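Local coordinates for GTPase-activating protein GYP1 (Saccharomyces cerevisiae, PDB 1FKM), which stimulates GTP hydrolysis by the Ypt/Rab GTPases Ypt1 and Ypt7, supplying an arginine and a glutamine finger in trans from its TBC domain, at residues F232-F245 with E326-K338. Numbering follows the deposited sequence.
Sequences FAFRWMNCLLMREF and EFHVFVCAAFLIK
Trp-236 offers one face of its six-membered ring to the edge of Phe-335. The pair is T-shaped, with planes at 63° and CH2 of Trp-236 3.7 Å from CD2 of Phe-335. Leu-241 CD2 lies over the same indole face, and Phe-232 CD1 lies over the rim of the opposite one. Leu-336 CB meets the indole at its edge. Phe-245 extends the aromatic cluster, its CZ 3.4 Å from CE1 of Phe-335.

His-328 makes the polar link. Its CG stands anti to the backbone N (chi1 -171°), which carries the imidazole across to the end of helix 230-238. There NE2 donates to Trp-236 O at 3.0 Å. The acceptor lies near the imidazole plane, but the donor sits above the carbonyl plane. This helix ends in a Schellman motif: Leu-240, with positive phi, is the C' residue, and Leu-241 N also donates to Trp-236 O. Within the all-helical TBC domain, the histidine thus adds a side-chain donor to a carbonyl of the last turn of helix 230-238, reaching over from helix 324-338. The other ring nitrogen, ND1, is hydrogen-bonded to Tyr-257 OH of helix 247-261.

The imidazole has a neighbour over each face. Leu-240 CD2 makes a CH-pi contact 3.8 Å from the ring centroid, and Cys-332 SG, one turn on in the same helix as the histidine, lies over the opposite face toward the rim. A leucine in place of His-328 would probably leave Tyr-257 without this partner and Trp-236 O with one donor fewer. The bent chain of Met-237, a selenomethionine, brings SE to 3.7 Å from Cys-332 SG. Leu-241 CD1 packs on Val-331 CG1 at 3.7 Å.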
loop_
_atom_site.group_PDB
_atom_site.type_symbol
_atom_site.label_atom_id
_atom_site.label_comp_id
_atom_site.label_asym_id
_atom_site.label_seq_id
_atom_site.Cartn_x
_atom_site.Cartn_y
_atom_site.Cartn_z
ATOM N N PHE A 232 17.093 -2.605 9.477
ATOM C CA PHE A 232 16.063 -3.502 8.979
ATOM C C PHE A 232 14.712 -2.801 8.877
ATOM O O PHE A 232 13.900 -3.125 8.012
ATOM C CB PHE A 232 15.959 -4.757 9.868
ATOM C CG PHE A 232 15.499 -4.483 11.275
ATOM C CD1 PHE A 232 14.146 -4.326 11.563
ATOM C CD2 PHE A 232 16.423 -4.387 12.314
ATOM C CE1 PHE A 232 13.716 -4.078 12.863
ATOM C CE2 PHE A 232 16.005 -4.140 13.619
ATOM C CZ PHE A 232 14.647 -3.984 13.897
ATOM N N ALA A 233 14.493 -1.812 9.735
ATOM C CA ALA A 233 13.225 -1.094 9.774
ATOM C C ALA A 233 13.038 0.007 8.736
ATOM O O ALA A 233 11.906 0.424 8.477
ATOM C CB ALA A 233 13.001 -0.521 11.168
ATOM N N PHE A 234 14.119 0.501 8.145
ATOM C CA PHE A 234 13.921 1.546 7.150
ATOM C C PHE A 234 13.029 1.004 6.036
ATOM O O PHE A 234 12.079 1.659 5.613
ATOM C CB PHE A 234 15.233 2.027 6.534
ATOM C CG PHE A 234 15.030 3.073 5.475
ATOM C CD1 PHE A 234 14.764 4.389 5.828
ATOM C CD2 PHE A 234 15.011 2.726 4.128
ATOM C CE1 PHE A 234 14.472 5.348 4.856
ATOM C CE2 PHE A 234 14.721 3.677 3.147
ATOM C CZ PHE A 234 14.450 4.988 3.514
ATOM N N ARG A 235 13.332 -0.201 5.566
ATOM C CA ARG A 235 12.548 -0.797 4.494
ATOM C C ARG A 235 11.120 -1.074 4.959
ATOM O O ARG A 235 10.170 -0.900 4.196
ATOM C CB ARG A 235 13.208 -2.090 4.008
ATOM C CG ARG A 235 12.690 -2.574 2.658
ATOM C CD ARG A 235 13.411 -3.838 2.201
ATOM N NE ARG A 235 13.096 -4.991 3.040
ATOM C CZ ARG A 235 13.631 -6.197 2.885
ATOM N NH1 ARG A 235 14.514 -6.414 1.923
ATOM N NH2 ARG A 235 13.277 -7.191 3.688
ATOM N N TRP A 236 10.968 -1.504 6.210
ATOM C CA TRP A 236 9.641 -1.779 6.762
ATOM C C TRP A 236 8.791 -0.512 6.687
ATOM O O TRP A 236 7.621 -0.548 6.308
ATOM C CB TRP A 236 9.735 -2.204 8.229
ATOM C CG TRP A 236 10.331 -3.568 8.476
ATOM C CD1 TRP A 236 10.992 -4.360 7.583
ATOM C CD2 TRP A 236 10.322 -4.277 9.718
ATOM N NE1 TRP A 236 11.397 -5.528 8.198
ATOM C CE2 TRP A 236 10.997 -5.498 9.510
ATOM C CE3 TRP A 236 9.805 -3.994 10.991
ATOM C CZ2 TRP A 236 11.173 -6.440 10.530
ATOM C CZ3 TRP A 236 9.978 -4.929 12.004
ATOM C CH2 TRP A 236 10.658 -6.136 11.767
HETATM N N MSE A 237 9.391 0.611 7.062
HETATM C CA MSE A 237 8.684 1.886 7.052
HETATM C C MSE A 237 8.508 2.468 5.651
HETATM O O MSE A 237 7.413 2.886 5.281
HETATM C CB MSE A 237 9.420 2.897 7.930
HETATM C CG MSE A 237 8.661 3.276 9.177
HETATM SE SE MSE A 237 8.117 1.744 10.212
HETATM C CE MSE A 237 9.531 1.739 11.524
ATOM N N ASN A 238 9.591 2.475 4.880
ATOM C CA ASN A 238 9.591 3.036 3.535
ATOM C C ASN A 238 8.588 2.386 2.579
ATOM O O ASN A 238 7.971 3.074 1.767
ATOM C CB ASN A 238 11.006 2.952 2.943
ATOM C CG ASN A 238 11.196 3.864 1.743
ATOM O OD1 ASN A 238 10.877 5.052 1.801
ATOM N ND2 ASN A 238 11.729 3.317 0.657
ATOM N N CYS A 239 8.417 1.069 2.683
ATOM C CA CYS A 239 7.494 0.354 1.799
ATOM C C CYS A 239 6.284 -0.216 2.542
ATOM O O CYS A 239 5.598 -1.097 2.031
ATOM C CB CYS A 239 8.240 -0.784 1.090
ATOM S SG CYS A 239 9.826 -0.300 0.363
ATOM N N LEU A 240 6.021 0.296 3.741
ATOM C CA LEU A 240 4.906 -0.175 4.556
ATOM C C LEU A 240 4.847 -1.707 4.661
ATOM O O LEU A 240 3.795 -2.317 4.441
ATOM C CB LEU A 240 3.576 0.365 4.011
ATOM C CG LEU A 240 3.353 1.881 4.062
ATOM C CD1 LEU A 240 1.976 2.211 3.507
ATOM C CD2 LEU A 240 3.472 2.381 5.498
ATOM N N LEU A 241 5.983 -2.315 4.995
ATOM C CA LEU A 241 6.093 -3.769 5.164
ATOM C C LEU A 241 5.859 -4.626 3.924
ATOM O O LEU A 241 5.913 -5.856 3.995
ATOM C CB LEU A 241 5.153 -4.243 6.283
ATOM C CG LEU A 241 5.607 -3.993 7.725
ATOM C CD1 LEU A 241 4.511 -4.400 8.704
ATOM C CD2 LEU A 241 6.874 -4.786 7.994
HETATM N N MSE A 242 5.623 -3.993 2.782
HETATM C CA MSE A 242 5.379 -4.750 1.559
HETATM C C MSE A 242 6.482 -5.721 1.169
HETATM O O MSE A 242 6.211 -6.789 0.624
HETATM C CB MSE A 242 5.145 -3.806 0.389
HETATM C CG MSE A 242 3.801 -3.146 0.372
HETATM SE SE MSE A 242 3.677 -2.179 -1.283
HETATM C CE MSE A 242 3.830 -3.681 -2.498
ATOM N N ARG A 243 7.725 -5.350 1.439
ATOM C CA ARG A 243 8.851 -6.195 1.078
ATOM C C ARG A 243 9.065 -7.342 2.058
ATOM O O ARG A 243 10.003 -8.122 1.905
ATOM C CB ARG A 243 10.119 -5.344 0.985
ATOM C CG ARG A 243 9.972 -4.148 0.055
ATOM C CD ARG A 243 9.967 -4.570 -1.401
ATOM N NE ARG A 243 11.315 -4.883 -1.865
ATOM C CZ ARG A 243 12.286 -3.984 -1.987
ATOM N NH1 ARG A 243 12.057 -2.713 -1.684
ATOM N NH2 ARG A 243 13.489 -4.354 -2.404
ATOM N N GLU A 244 8.184 -7.451 3.049
ATOM C CA GLU A 244 8.298 -8.499 4.060
ATOM C C GLU A 244 7.191 -9.546 3.961
ATOM O O GLU A 244 7.172 -10.501 4.740
ATOM C CB GLU A 244 8.248 -7.893 5.466
ATOM C CG GLU A 244 8.945 -6.551 5.621
ATOM C CD GLU A 244 10.360 -6.571 5.107
ATOM O OE1 GLU A 244 11.098 -7.517 5.448
ATOM O OE2 GLU A 244 10.739 -5.639 4.369
ATOM N N PHE A 245 6.266 -9.360 3.022
ATOM C CA PHE A 245 5.146 -10.284 2.856
ATOM C C PHE A 245 4.840 -10.560 1.391
ATOM O O PHE A 245 5.307 -9.844 0.506
ATOM C CB PHE A 245 3.867 -9.705 3.481
ATOM C CG PHE A 245 3.949 -9.465 4.957
ATOM C CD1 PHE A 245 3.848 -10.526 5.850
ATOM C CD2 PHE A 245 4.086 -8.179 5.458
ATOM C CE1 PHE A 245 3.883 -10.311 7.232
ATOM C CE2 PHE A 245 4.120 -7.949 6.832
ATOM C CZ PHE A 245 4.018 -9.020 7.722
ATOM N N GLU A 326 1.127 6.101 12.729
ATOM C CA GLU A 326 0.931 5.578 14.076
ATOM C C GLU A 326 0.568 4.098 14.053
ATOM O O GLU A 326 1.240 3.282 14.678
ATOM C CB GLU A 326 -0.166 6.370 14.789
ATOM C CG GLU A 326 -0.517 5.848 16.173
ATOM C CD GLU A 326 -1.668 6.610 16.806
ATOM O OE1 GLU A 326 -2.133 7.602 16.205
ATOM O OE2 GLU A 326 -2.109 6.214 17.906
ATOM N N PHE A 327 -0.487 3.746 13.327
ATOM C CA PHE A 327 -0.900 2.352 13.263
ATOM C C PHE A 327 0.211 1.459 12.708
ATOM O O PHE A 327 0.423 0.345 13.190
ATOM C CB PHE A 327 -2.153 2.192 12.397
ATOM C CG PHE A 327 -2.715 0.802 12.412
ATOM C CD1 PHE A 327 -3.129 0.221 13.612
ATOM C CD2 PHE A 327 -2.808 0.059 11.239
ATOM C CE1 PHE A 327 -3.627 -1.086 13.642
ATOM C CE2 PHE A 327 -3.302 -1.246 11.256
ATOM C CZ PHE A 327 -3.713 -1.821 12.463
ATOM N N HIS A 328 0.925 1.949 11.698
ATOM C CA HIS A 328 1.991 1.162 11.096
ATOM C C HIS A 328 3.105 0.854 12.085
ATOM O O HIS A 328 3.673 -0.238 12.065
ATOM C CB HIS A 328 2.580 1.866 9.867
ATOM C CG HIS A 328 3.532 1.008 9.092
ATOM N ND1 HIS A 328 3.162 -0.204 8.546
ATOM C CD2 HIS A 328 4.846 1.165 8.799
ATOM C CE1 HIS A 328 4.205 -0.755 7.953
ATOM N NE2 HIS A 328 5.240 0.054 8.093
ATOM N N VAL A 329 3.423 1.814 12.947
ATOM C CA VAL A 329 4.474 1.608 13.939
ATOM C C VAL A 329 4.092 0.470 14.884
ATOM O O VAL A 329 4.937 -0.336 15.258
ATOM C CB VAL A 329 4.739 2.887 14.765
ATOM C CG1 VAL A 329 5.634 2.572 15.954
ATOM C CG2 VAL A 329 5.408 3.934 13.887
ATOM N N PHE A 330 2.822 0.399 15.272
ATOM C CA PHE A 330 2.393 -0.677 16.157
ATOM C C PHE A 330 2.388 -2.032 15.459
ATOM O O PHE A 330 2.697 -3.053 16.080
ATOM C CB PHE A 330 1.022 -0.363 16.760
ATOM C CG PHE A 330 1.084 0.654 17.864
ATOM C CD1 PHE A 330 1.456 0.269 19.149
ATOM C CD2 PHE A 330 0.836 2.001 17.612
ATOM C CE1 PHE A 330 1.584 1.213 20.170
ATOM C CE2 PHE A 330 0.958 2.955 18.625
ATOM C CZ PHE A 330 1.335 2.559 19.910
ATOM N N VAL A 331 2.041 -2.048 14.173
ATOM C CA VAL A 331 2.055 -3.292 13.410
ATOM C C VAL A 331 3.510 -3.772 13.323
ATOM O O VAL A 331 3.790 -4.965 13.454
ATOM C CB VAL A 331 1.497 -3.086 11.978
ATOM C CG1 VAL A 331 1.720 -4.337 11.134
ATOM C CG2 VAL A 331 0.017 -2.765 12.044
ATOM N N CYS A 332 4.436 -2.841 13.099
ATOM C CA CYS A 332 5.851 -3.196 13.010
ATOM C C CYS A 332 6.371 -3.722 14.342
ATOM O O CYS A 332 7.171 -4.653 14.375
ATOM C CB CYS A 332 6.689 -1.993 12.573
ATOM S SG CYS A 332 6.530 -1.583 10.817
ATOM N N ALA A 333 5.919 -3.123 15.437
ATOM C CA ALA A 333 6.348 -3.565 16.762
ATOM C C ALA A 333 5.826 -4.978 17.043
ATOM O O ALA A 333 6.569 -5.839 17.517
ATOM C CB ALA A 333 5.843 -2.588 17.831
ATOM N N ALA A 334 4.552 -5.220 16.745
ATOM C CA ALA A 334 3.961 -6.536 16.976
ATOM C C ALA A 334 4.616 -7.590 16.084
ATOM O O ALA A 334 4.809 -8.736 16.499
ATOM C CB ALA A 334 2.451 -6.489 16.725
ATOM N N PHE A 335 4.959 -7.194 14.859
ATOM C CA PHE A 335 5.604 -8.084 13.897
ATOM C C PHE A 335 6.964 -8.506 14.449
ATOM O O PHE A 335 7.282 -9.699 14.515
ATOM C CB PHE A 335 5.784 -7.356 12.556
ATOM C CG PHE A 335 6.379 -8.209 11.461
ATOM C CD1 PHE A 335 5.777 -9.406 11.081
ATOM C CD2 PHE A 335 7.510 -7.785 10.772
ATOM C CE1 PHE A 335 6.295 -10.167 10.023
ATOM C CE2 PHE A 335 8.031 -8.538 9.714
ATOM C CZ PHE A 335 7.418 -9.728 9.342
ATOM N N LEU A 336 7.757 -7.516 14.850
ATOM C CA LEU A 336 9.083 -7.766 15.401
ATOM C C LEU A 336 9.029 -8.620 16.661
ATOM O O LEU A 336 9.749 -9.611 16.772
ATOM C CB LEU A 336 9.779 -6.444 15.732
ATOM C CG LEU A 336 11.182 -6.551 16.349
ATOM C CD1 LEU A 336 12.132 -7.262 15.375
ATOM C CD2 LEU A 336 11.697 -5.161 16.671
ATOM N N ILE A 337 8.184 -8.226 17.610
ATOM C CA ILE A 337 8.066 -8.942 18.876
ATOM C C ILE A 337 7.706 -10.411 18.686
ATOM O O ILE A 337 8.043 -11.251 19.521
ATOM C CB ILE A 337 7.022 -8.266 19.802
ATOM C CG1 ILE A 337 7.468 -6.837 20.130
ATOM C CG2 ILE A 337 6.859 -9.061 21.091
ATOM C CD1 ILE A 337 8.837 -6.738 20.762
ATOM N N LYS A 338 7.031 -10.724 17.588
ATOM C CA LYS A 338 6.654 -12.103 17.322
ATOM C C LYS A 338 7.902 -12.980 17.203
ATOM O O LYS A 338 7.874 -14.163 17.550
ATOM C CB LYS A 338 5.839 -12.192 16.030
ATOM C CG LYS A 338 5.427 -13.606 15.657
ATOM C CD LYS A 338 4.559 -13.623 14.411
ATOM C CE LYS A 338 4.194 -15.048 14.010
ATOM N NZ LYS A 338 3.452 -15.760 15.087
#